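Local coordinates for protein tRNA (cytosine(38)-C(5))-methyltransferase (Schizosaccharomyces pombe, PDB 6FDF) that transfers a methyl group from S-adenosyl-L-methionine to the C5 atom of cytosine 38 in the anticodon loop of tRNA(Asp) and, less efficiently, of tRNA(Glu), at residues R210-S213 with S214-V217; N317-V320 with V321-I325; K306-Y309 with R310-G313; D184-F187 with Q188-E191. All coordinates share one frame; numbering follows the deposited sequence.

Contact 1: residues R210-S213 with S214-V217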
loop_
_atom_site.group_PDB
_atom_site.type_symbol
_atom_site.label_atom_id
_atom_site.label_comp_id
_atom_site.label_asym_id
_atom_site.label_seq_id
_atom_site.Cartn_x
_atom_site.Cartn_y
_atom_site.Cartn_z
ATOM N N ARG A 210 -5.323 -20.644 16.360
ATOM C CA ARG A 210 -5.117 -19.603 17.353
ATOM C C ARG A 210 -6.347 -19.502 18.247
ATOM O O ARG A 210 -7.414 -20.041 17.943
ATOM C CB ARG A 210 -4.844 -18.251 16.688
ATOM C CG ARG A 210 -3.551 -18.157 15.909
ATOM C CD ARG A 210 -3.247 -16.697 15.592
ATOM N NE ARG A 210 -3.198 -15.872 16.796
ATOM C CZ ARG A 210 -3.143 -14.543 16.792
ATOM N NH1 ARG A 210 -3.104 -13.878 17.939
ATOM N NH2 ARG A 210 -3.123 -13.875 15.645
ATOM N N ASP A 211 -6.190 -18.805 19.369
ATOM C CA ASP A 211 -7.333 -18.437 20.197
ATOM C C ASP A 211 -7.989 -17.213 19.571
ATOM O O ASP A 211 -7.412 -16.121 19.577
ATOM C CB ASP A 211 -6.896 -18.165 21.634
ATOM C CG ASP A 211 -8.069 -17.890 22.556
ATOM O OD1 ASP A 211 -9.212 -18.236 22.187
ATOM O OD2 ASP A 211 -7.847 -17.333 23.651
ATOM N N TRP A 212 -9.191 -17.390 19.026
ATOM C CA TRP A 212 -9.846 -16.353 18.239
ATOM C C TRP A 212 -10.678 -15.387 19.073
ATOM O O TRP A 212 -11.324 -14.505 18.497
ATOM C CB TRP A 212 -10.738 -16.993 17.168
ATOM C CG TRP A 212 -10.013 -17.947 16.270
ATOM C CD1 TRP A 212 -10.274 -19.274 16.108
ATOM C CD2 TRP A 212 -8.899 -17.651 15.417
ATOM N NE1 TRP A 212 -9.398 -19.824 15.205
ATOM C CE2 TRP A 212 -8.545 -18.848 14.765
ATOM C CE3 TRP A 212 -8.173 -16.488 15.136
ATOM C CZ2 TRP A 212 -7.496 -18.919 13.853
ATOM C CZ3 TRP A 212 -7.131 -16.560 14.231
ATOM C CH2 TRP A 212 -6.802 -17.768 13.600
ATOM N N SER A 213 -10.672 -15.529 20.402
ATOM C CA SER A 213 -11.594 -14.780 21.256
ATOM C C SER A 213 -11.541 -13.282 20.973
ATOM O O SER A 213 -12.580 -12.634 20.805
ATOM C CB SER A 213 -11.281 -15.054 22.728
ATOM O OG SER A 213 -10.910 -16.408 22.927
ATOM N N SER A 214 -10.336 -12.713 20.918
ATOM C CA SER A 214 -10.216 -11.269 20.750
ATOM C C SER A 214 -10.608 -10.797 19.358
ATOM O O SER A 214 -10.789 -9.590 19.165
ATOM C CB SER A 214 -8.786 -10.814 21.057
ATOM O OG SER A 214 -7.844 -11.526 20.274
ATOM N N TYR A 215 -10.738 -11.705 18.389
ATOM C CA TYR A 215 -11.054 -11.332 17.018
ATOM C C TYR A 215 -12.520 -11.525 16.656
ATOM O O TYR A 215 -12.917 -11.135 15.555
ATOM C CB TYR A 215 -10.174 -12.124 16.043
ATOM C CG TYR A 215 -8.699 -11.867 16.252
ATOM C CD1 TYR A 215 -8.094 -10.732 15.727
ATOM C CD2 TYR A 215 -7.915 -12.752 16.982
ATOM C CE1 TYR A 215 -6.747 -10.484 15.925
ATOM C CE2 TYR A 215 -6.564 -12.515 17.181
ATOM C CZ TYR A 215 -5.987 -11.379 16.650
ATOM O OH TYR A 215 -4.643 -11.131 16.840
ATOM N N MET A 216 -13.322 -12.111 17.544
ATOM C CA MET A 216 -14.721 -12.388 17.237
ATOM C C MET A 216 -15.498 -11.084 17.119
ATOM O O MET A 216 -15.343 -10.183 17.949
ATOM C CB MET A 216 -15.349 -13.264 18.323
ATOM C CG MET A 216 -14.651 -14.585 18.565
ATOM S SD MET A 216 -14.451 -15.584 17.083
ATOM C CE MET A 216 -16.151 -16.011 16.695
ATOM N N VAL A 217 -16.314 -10.970 16.068
ATOM C CA VAL A 217 -17.116 -9.768 15.889
ATOM C C VAL A 217 -18.168 -9.705 16.988
ATOM O O VAL A 217 -18.796 -10.715 17.331
ATOM C CB VAL A 217 -17.757 -9.751 14.489
ATOM C CG1 VAL A 217 -18.512 -8.442 14.259
ATOM C CG2 VAL A 217 -16.686 -9.937 13.419
HETATM O O HOH W 1 -7.750 -13.871 20.911
#
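A bend at chi3 (56°) in the R210 side chain and a Y215 ring carried anti to its own carbonyl carbon (chi1 -60°) bring guanidinium and phenol together round this short 3-10 turn. The two planes stand 76° apart: CE2 of Y215 lies over one face of the guanidinium, while NH1 comes in at the edge of the ring. Both R210 NH1 (3.3 Å) and NH2 reach Y215 OH, but each bond is weak. The firmer polar partners lie elsewhere, E207 for the guanidinium and E305 for the hydroxyl. Y215 CD2 comes to the edge of the W212 ring, 4.2 Å from CE3; W212 CB touches M216 SD at 4.0 Å, apolar surface suited to a partly covered loop. The turn itself is closed by Y215 N donating to W212 O at 2.9 Å, and S213 OG donates to D211 OD1 at 2.6 Å. A phenylalanine in place of Y215 would keep the ring beside W212 but would probably leave E305 without its hydroxyl partner and R210 without its weak bonds. Arginine and tyrosine thus connect two acidic residues through a weak middle link, where the carboxylates probably balance the guanidinium charge and the phenol may bridge the two.

Contact 2: residues N317-V320 with V321-I325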
loop_
_atom_site.group_PDB
_atom_site.type_symbol
_atom_site.label_atom_id
_atom_site.label_comp_id
_atom_site.label_asym_id
_atom_site.label_seq_id
_atom_site.Cartn_x
_atom_site.Cartn_y
_atom_site.Cartn_z
ATOM N N ASN A 317 0.344 -2.986 -1.583
ATOM C CA ASN A 317 0.545 -4.413 -1.767
ATOM C C ASN A 317 1.982 -4.635 -2.226
ATOM O O ASN A 317 2.377 -4.178 -3.307
ATOM C CB ASN A 317 -0.450 -5.006 -2.762
ATOM C CG ASN A 317 -0.305 -6.504 -2.879
ATOM O OD1 ASN A 317 0.695 -6.994 -3.403
ATOM N ND2 ASN A 317 -1.281 -7.249 -2.351
ATOM N N VAL A 318 2.748 -5.350 -1.396
ATOM C CA VAL A 318 4.181 -5.542 -1.607
ATOM C C VAL A 318 4.446 -6.372 -2.858
ATOM O O VAL A 318 5.419 -6.128 -3.588
ATOM C CB VAL A 318 4.794 -6.195 -0.354
ATOM C CG1 VAL A 318 6.245 -6.596 -0.600
ATOM C CG2 VAL A 318 4.689 -5.251 0.840
ATOM N N LYS A 319 3.599 -7.373 -3.115
ATOM C CA LYS A 319 3.768 -8.224 -4.293
ATOM C C LYS A 319 3.604 -7.427 -5.582
ATOM O O LYS A 319 4.475 -7.465 -6.460
ATOM C CB LYS A 319 2.768 -9.382 -4.250
ATOM C CG LYS A 319 3.340 -10.687 -3.734
ATOM C CD LYS A 319 4.391 -11.242 -4.685
ATOM C CE LYS A 319 5.102 -12.437 -4.080
ATOM N NZ LYS A 319 6.321 -12.788 -4.850
ATOM N N VAL A 320 2.482 -6.716 -5.722
ATOM C CA VAL A 320 2.242 -5.920 -6.931
ATOM C C VAL A 320 3.379 -4.930 -7.168
ATOM O O VAL A 320 3.894 -4.805 -8.285
ATOM C CB VAL A 320 0.880 -5.206 -6.850
ATOM C CG1 VAL A 320 0.661 -4.339 -8.087
ATOM C CG2 VAL A 320 -0.258 -6.234 -6.730
ATOM N N VAL A 321 3.803 -4.224 -6.118
ATOM C CA VAL A 321 4.860 -3.235 -6.307
ATOM C C VAL A 321 6.195 -3.896 -6.641
ATOM O O VAL A 321 7.008 -3.318 -7.378
ATOM C CB VAL A 321 4.941 -2.332 -5.063
ATOM C CG1 VAL A 321 6.118 -1.378 -5.156
ATOM C CG2 VAL A 321 3.646 -1.550 -4.939
ATOM N N SER A 322 6.456 -5.105 -6.123
ATOM C CA SER A 322 7.690 -5.797 -6.494
ATOM C C SER A 322 7.758 -6.026 -8.003
ATOM O O SER A 322 8.824 -5.891 -8.617
ATOM C CB SER A 322 7.816 -7.132 -5.752
ATOM O OG SER A 322 6.955 -8.135 -6.280
ATOM N N TYR A 323 6.622 -6.356 -8.619
ATOM C CA TYR A 323 6.585 -6.516 -10.070
ATOM C C TYR A 323 6.821 -5.189 -10.785
ATOM O O TYR A 323 7.556 -5.137 -11.779
ATOM C CB TYR A 323 5.244 -7.103 -10.507
ATOM C CG TYR A 323 4.872 -8.442 -9.927
ATOM C CD1 TYR A 323 5.831 -9.414 -9.678
ATOM C CD2 TYR A 323 3.548 -8.735 -9.637
ATOM C CE1 TYR A 323 5.470 -10.653 -9.158
ATOM C CE2 TYR A 323 3.181 -9.956 -9.114
ATOM C CZ TYR A 323 4.143 -10.911 -8.873
ATOM O OH TYR A 323 3.763 -12.129 -8.352
ATOM N N LEU A 324 6.177 -4.113 -10.320
ATOM C CA LEU A 324 6.351 -2.814 -10.966
ATOM C C LEU A 324 7.777 -2.302 -10.811
ATOM O O LEU A 324 8.321 -1.682 -11.731
ATOM C CB LEU A 324 5.360 -1.802 -10.392
ATOM C CG LEU A 324 3.898 -2.078 -10.741
ATOM C CD1 LEU A 324 2.995 -1.350 -9.781
ATOM C CD2 LEU A 324 3.584 -1.695 -12.187
ATOM N N ILE A 325 8.393 -2.544 -9.651
ATOM C CA ILE A 325 9.787 -2.147 -9.464
ATOM C C ILE A 325 10.682 -2.872 -10.460
ATOM O O ILE A 325 11.576 -2.271 -11.065
ATOM C CB ILE A 325 10.225 -2.400 -8.009
ATOM C CG1 ILE A 325 9.651 -1.321 -7.093
ATOM C CG2 ILE A 325 11.750 -2.436 -7.893
ATOM C CD1 ILE A 325 9.852 -1.610 -5.618
HETATM O O HOH W 2 7.808 -10.882 -6.225
#
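Backbone hydrogen bonds come first, and they join V321 N to N317 O and L324 N to V320 O in the i to i+4 pattern of an alpha-helix. N317 is its N-cap: OD1 accepts from V320 N at 2.9 Å with an almost straight N-H...O angle of 169°. Asparagine suits this place because its short amide can fold back onto a first-turn N-H that has no backbone acceptor.

K319 O accepts a backbone bond from Y323 N and a side-chain bond from S322 OG, at 2.6 Å. The serine hydroxyl sits between its backbone N and carbonyl carbon (chi1 75°), a rotation that turns it back toward the preceding turn. More tentatively, in one of two conformers of K319, NZ shares a water with S322 OG and meets a glycerol probably from the crystallisation liquor.

Two carbonyls also touch carbon: K319 O lies 3.5 Å above one face of the Y323 ring, toward its rim, and V321 CG2 is 3.3 Å from N317 O.

In the apolar group, V320 and L324 lie side by side, CG1 4.2 Å from CD1, and the Y323 ring meets F160 and touches V186. An alanine in place of Y323 would probably open a gap beside V186 and F160 and uncover K319 O.

In this Rossmann-like methyltransferase domain, V320 and L324 lean on Y170 of strand 168-175, V321 and I325 reach L123 of strand 121-127, and V321 and S322 abut A26 and L29 of helix 22-29.

Contact 3: residues K306-Y309 with R310-G313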
loop_
_atom_site.group_PDB
_atom_site.type_symbol
_atom_site.label_atom_id
_atom_site.label_comp_id
_atom_site.label_asym_id
_atom_site.label_seq_id
_atom_site.Cartn_x
_atom_site.Cartn_y
_atom_site.Cartn_z
ATOM N N LYS A 306 -3.880 -3.255 17.322
ATOM C CA LYS A 306 -4.884 -2.279 16.916
ATOM C C LYS A 306 -4.269 -1.178 16.059
ATOM O O LYS A 306 -4.857 -0.760 15.054
ATOM C CB LYS A 306 -5.553 -1.695 18.161
ATOM C CG LYS A 306 -6.823 -0.914 17.907
ATOM C CD LYS A 306 -7.614 -0.766 19.200
ATOM C CE LYS A 306 -7.826 -2.123 19.863
ATOM N NZ LYS A 306 -8.481 -2.017 21.195
ATOM N N CYS A 307 -3.079 -0.703 16.434
ATOM C CA CYS A 307 -2.409 0.306 15.624
ATOM C C CYS A 307 -1.864 -0.286 14.329
ATOM O O CYS A 307 -1.793 0.414 13.312
ATOM C CB CYS A 307 -1.294 0.960 16.436
ATOM S SG CYS A 307 -1.906 1.981 17.796
ATOM N N MET A 308 -1.491 -1.568 14.341
ATOM C CA MET A 308 -1.005 -2.206 13.118
ATOM C C MET A 308 -2.087 -2.251 12.043
ATOM O O MET A 308 -1.788 -2.082 10.857
ATOM C CB MET A 308 -0.493 -3.617 13.409
ATOM C CG MET A 308 0.904 -3.667 14.007
ATOM S SD MET A 308 2.169 -2.853 13.001
ATOM C CE MET A 308 2.109 -3.786 11.483
ATOM N N TYR A 309 -3.344 -2.512 12.429
ATOM C CA TYR A 309 -4.423 -2.460 11.444
ATOM C C TYR A 309 -4.458 -1.107 10.747
ATOM O O TYR A 309 -4.700 -1.026 9.539
ATOM C CB TYR A 309 -5.780 -2.714 12.100
ATOM C CG TYR A 309 -6.124 -4.132 12.489
ATOM C CD1 TYR A 309 -6.317 -5.112 11.523
ATOM C CD2 TYR A 309 -6.334 -4.474 13.820
ATOM C CE1 TYR A 309 -6.670 -6.401 11.873
ATOM C CE2 TYR A 309 -6.688 -5.763 14.182
ATOM C CZ TYR A 309 -6.857 -6.722 13.203
ATOM O OH TYR A 309 -7.221 -8.005 13.549
ATOM N N ARG A 310 -4.219 -0.028 11.498
ATOM C CA ARG A 310 -4.274 1.297 10.892
ATOM C C ARG A 310 -3.110 1.510 9.939
ATOM O O ARG A 310 -3.281 2.097 8.863
ATOM C CB ARG A 310 -4.285 2.367 11.982
ATOM C CG ARG A 310 -5.399 2.162 12.987
ATOM C CD ARG A 310 -5.450 3.279 14.018
ATOM N NE ARG A 310 -6.510 3.032 14.996
ATOM C CZ ARG A 310 -6.313 2.927 16.306
ATOM N NH1 ARG A 310 -5.098 3.088 16.813
ATOM N NH2 ARG A 310 -7.339 2.694 17.114
ATOM N N LEU A 311 -1.916 1.050 10.325
ATOM C CA LEU A 311 -0.749 1.197 9.465
ATOM C C LEU A 311 -0.886 0.332 8.220
ATOM O O LEU A 311 -0.532 0.757 7.115
ATOM C CB LEU A 311 0.518 0.829 10.241
ATOM C CG LEU A 311 0.863 1.733 11.427
ATOM C CD1 LEU A 311 2.075 1.203 12.197
ATOM C CD2 LEU A 311 1.106 3.155 10.936
ATOM N N LEU A 312 -1.385 -0.895 8.385
ATOM C CA LEU A 312 -1.579 -1.782 7.242
ATOM C C LEU A 312 -2.653 -1.246 6.303
ATOM O O LEU A 312 -2.536 -1.368 5.078
ATOM C CB LEU A 312 -1.933 -3.186 7.735
ATOM C CG LEU A 312 -0.739 -3.958 8.302
ATOM C CD1 LEU A 312 -1.187 -5.177 9.123
ATOM C CD2 LEU A 312 0.202 -4.382 7.172
ATOM N N GLY A 313 -3.695 -0.631 6.863
ATOM C CA GLY A 313 -4.775 -0.083 6.059
ATOM C C GLY A 313 -4.318 0.961 5.064
ATOM O O GLY A 313 -4.998 1.181 4.055
#
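K306 and R310, one helical turn apart, lie side by side and point the same way along helix 305-313 of the class I methyltransferase domain. K306 CG lies over one face of the guanidinium, 3.7 Å from R310 NH2, so the lysine offers its methylenes rather than its charge. The bend at K306 chi3 (-52°) helps to carry the ammonium off, and NZ ends 6.3 Å from R310 NH2; long flexible chains suit this solvent-facing side because they can pack by their stems and keep like charges apart. R310 itself is extended from CG to NE, running back past K306 O. C307 SG, in one of its two conformers, approaches R310 NH1 obliquely.

M308, L311 and L312 form an apolar group. M308 is bent at chi2 and chi3, which curls its thioether forward toward the next turn: SD meets L311 CD1 at 4.1 Å, with the two chains crossing at a slant, and CE lies 4.3 Å from L312 CG. L311 and L312 go on to touch I20, and L312 also packs on helix 283-289. Y309 projects separately, its hydroxyl bonded to F281 O. Farther along, G313 N donates to Y309 O at 2.9 Å.

Contact 4: residues D184-F187 with Q188-E191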
loop_
_atom_site.group_PDB
_atom_site.type_symbol
_atom_site.label_atom_id
_atom_site.label_comp_id
_atom_site.label_asym_id
_atom_site.label_seq_id
_atom_site.Cartn_x
_atom_site.Cartn_y
_atom_site.Cartn_z
ATOM N N ASP A 184 1.196 -2.756 -18.761
ATOM C CA ASP A 184 0.700 -4.120 -18.879
ATOM C C ASP A 184 1.819 -5.147 -18.976
ATOM O O ASP A 184 1.544 -6.346 -18.844
ATOM C CB ASP A 184 -0.219 -4.231 -20.096
ATOM C CG ASP A 184 -1.487 -3.414 -19.942
ATOM O OD1 ASP A 184 -2.054 -3.397 -18.829
ATOM O OD2 ASP A 184 -1.920 -2.795 -20.935
ATOM N N ASP A 185 3.063 -4.715 -19.213
ATOM C CA ASP A 185 4.179 -5.653 -19.232
ATOM C C ASP A 185 4.372 -6.316 -17.877
ATOM O O ASP A 185 4.990 -7.383 -17.796
ATOM C CB ASP A 185 5.460 -4.938 -19.666
ATOM C CG ASP A 185 5.306 -4.232 -21.003
ATOM O OD1 ASP A 185 4.588 -4.765 -21.871
ATOM O OD2 ASP A 185 5.898 -3.145 -21.181
ATOM N N VAL A 186 3.825 -5.713 -16.820
ATOM C CA VAL A 186 3.983 -6.223 -15.469
ATOM C C VAL A 186 3.385 -7.614 -15.320
ATOM O O VAL A 186 3.778 -8.359 -14.418
ATOM C CB VAL A 186 3.351 -5.220 -14.477
ATOM C CG1 VAL A 186 1.833 -5.357 -14.434
ATOM C CG2 VAL A 186 3.951 -5.367 -13.109
ATOM N N PHE A 187 2.439 -7.989 -16.185
ATOM C CA PHE A 187 1.820 -9.302 -16.062
ATOM C C PHE A 187 2.736 -10.421 -16.533
ATOM O O PHE A 187 2.521 -11.577 -16.156
ATOM C CB PHE A 187 0.479 -9.309 -16.810
ATOM C CG PHE A 187 -0.558 -8.468 -16.133
ATOM C CD1 PHE A 187 -1.187 -8.921 -14.983
ATOM C CD2 PHE A 187 -0.837 -7.189 -16.581
ATOM C CE1 PHE A 187 -2.114 -8.135 -14.324
ATOM C CE2 PHE A 187 -1.750 -6.391 -15.911
ATOM C CZ PHE A 187 -2.399 -6.869 -14.793
ATOM N N GLN A 188 3.763 -10.105 -17.326
ATOM C CA GLN A 188 4.770 -11.090 -17.693
ATOM C C GLN A 188 5.593 -11.539 -16.493
ATOM O O GLN A 188 6.320 -12.534 -16.596
ATOM C CB GLN A 188 5.695 -10.534 -18.776
ATOM C CG GLN A 188 4.994 -10.236 -20.092
ATOM C CD GLN A 188 5.817 -9.349 -21.006
ATOM O OE1 GLN A 188 7.044 -9.445 -21.044
ATOM N NE2 GLN A 188 5.144 -8.477 -21.748
ATOM N N PHE A 189 5.465 -10.850 -15.357
ATOM C CA PHE A 189 6.148 -11.212 -14.124
ATOM C C PHE A 189 5.294 -12.048 -13.196
ATOM O O PHE A 189 5.844 -12.744 -12.338
ATOM C CB PHE A 189 6.584 -9.973 -13.338
ATOM C CG PHE A 189 7.603 -9.144 -14.032
ATOM C CD1 PHE A 189 8.861 -9.656 -14.298
ATOM C CD2 PHE A 189 7.326 -7.835 -14.378
ATOM C CE1 PHE A 189 9.816 -8.886 -14.928
ATOM C CE2 PHE A 189 8.277 -7.057 -15.006
ATOM C CZ PHE A 189 9.525 -7.581 -15.279
ATOM N N SER A 190 3.978 -12.010 -13.338
ATOM C CA SER A 190 3.148 -12.760 -12.415
ATOM C C SER A 190 3.141 -14.198 -12.906
ATOM O O SER A 190 2.517 -14.518 -13.924
ATOM C CB SER A 190 1.739 -12.178 -12.339
ATOM O OG SER A 190 1.047 -12.320 -13.568
ATOM N N GLU A 191 3.840 -15.063 -12.164
ATOM C CA GLU A 191 4.031 -16.455 -12.550
ATOM C C GLU A 191 2.695 -17.156 -12.665
ATOM O O GLU A 191 2.572 -18.182 -13.344
ATOM C CB GLU A 191 4.873 -17.134 -11.470
ATOM C CG GLU A 191 4.436 -18.547 -11.134
ATOM C CD GLU A 191 5.220 -19.147 -10.001
ATOM O OE1 GLU A 191 5.444 -20.375 -10.012
ATOM O OE2 GLU A 191 5.575 -18.390 -9.076
#
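Q188 lays its side chain back over D185, three residues earlier in a 3-10 turn. Its CB rests 3.4 Å from D185 O, and CG follows at 3.7 Å from the same oxygen. With the chain extended beyond CG (chi2 164°), CD still passes that carbonyl before NE2 arrives 3.8 Å from D185 OD1. The two side chains lie side by side, pointing the same way, with amide and carboxylate planes 58° apart, and this is a loose polar approach; the firm partner of the carboxylate is S182 N, which binds OD2. A long, uncharged amide suits this solvent-facing place beside an acid.

Beneath it the backbone repeats i to i+3 bonds: Q188 N donates to D185 O at 3.0 Å from 51° above the carbonyl plane, F189 N to V186 O, and S190 N to F187 O. V186 O also sits at the edge of the F189 ring, 3.6 Å from CD2. S190 OG is near the edge of the F187 ring and close to F187 O.

V186 is buried, and the partly exposed F187 and F189 add apolar surface beside it. F187 stacks on F160, V186 packs on Y323 and L324, and F189 reaches Y323 and L327, so the turn rests against helix 318-328.

From the N terminus the order is contact 4, contact 1, contact 3, contact 2. Each closes just one local turn, so they run in series and none nests in or crosses another. Contacts 4 and 1 both belong to the long connection between strand 168-175 and helix 219-225, yet their centres lie about 38 Å apart. Contacts 3 and 2 occupy the successive helices 305-313 and 318-328. The C-terminal helices gather the two loop turns: V186 CG2 of contact 4 meets Y323 CB of contact 2 at 3.4 Å, and Y215 CE1 of contact 1 meets Y309 OH of contact 3 at 3.5 Å. Both ends of the connection are thereby tied to the helical pair near the C terminus.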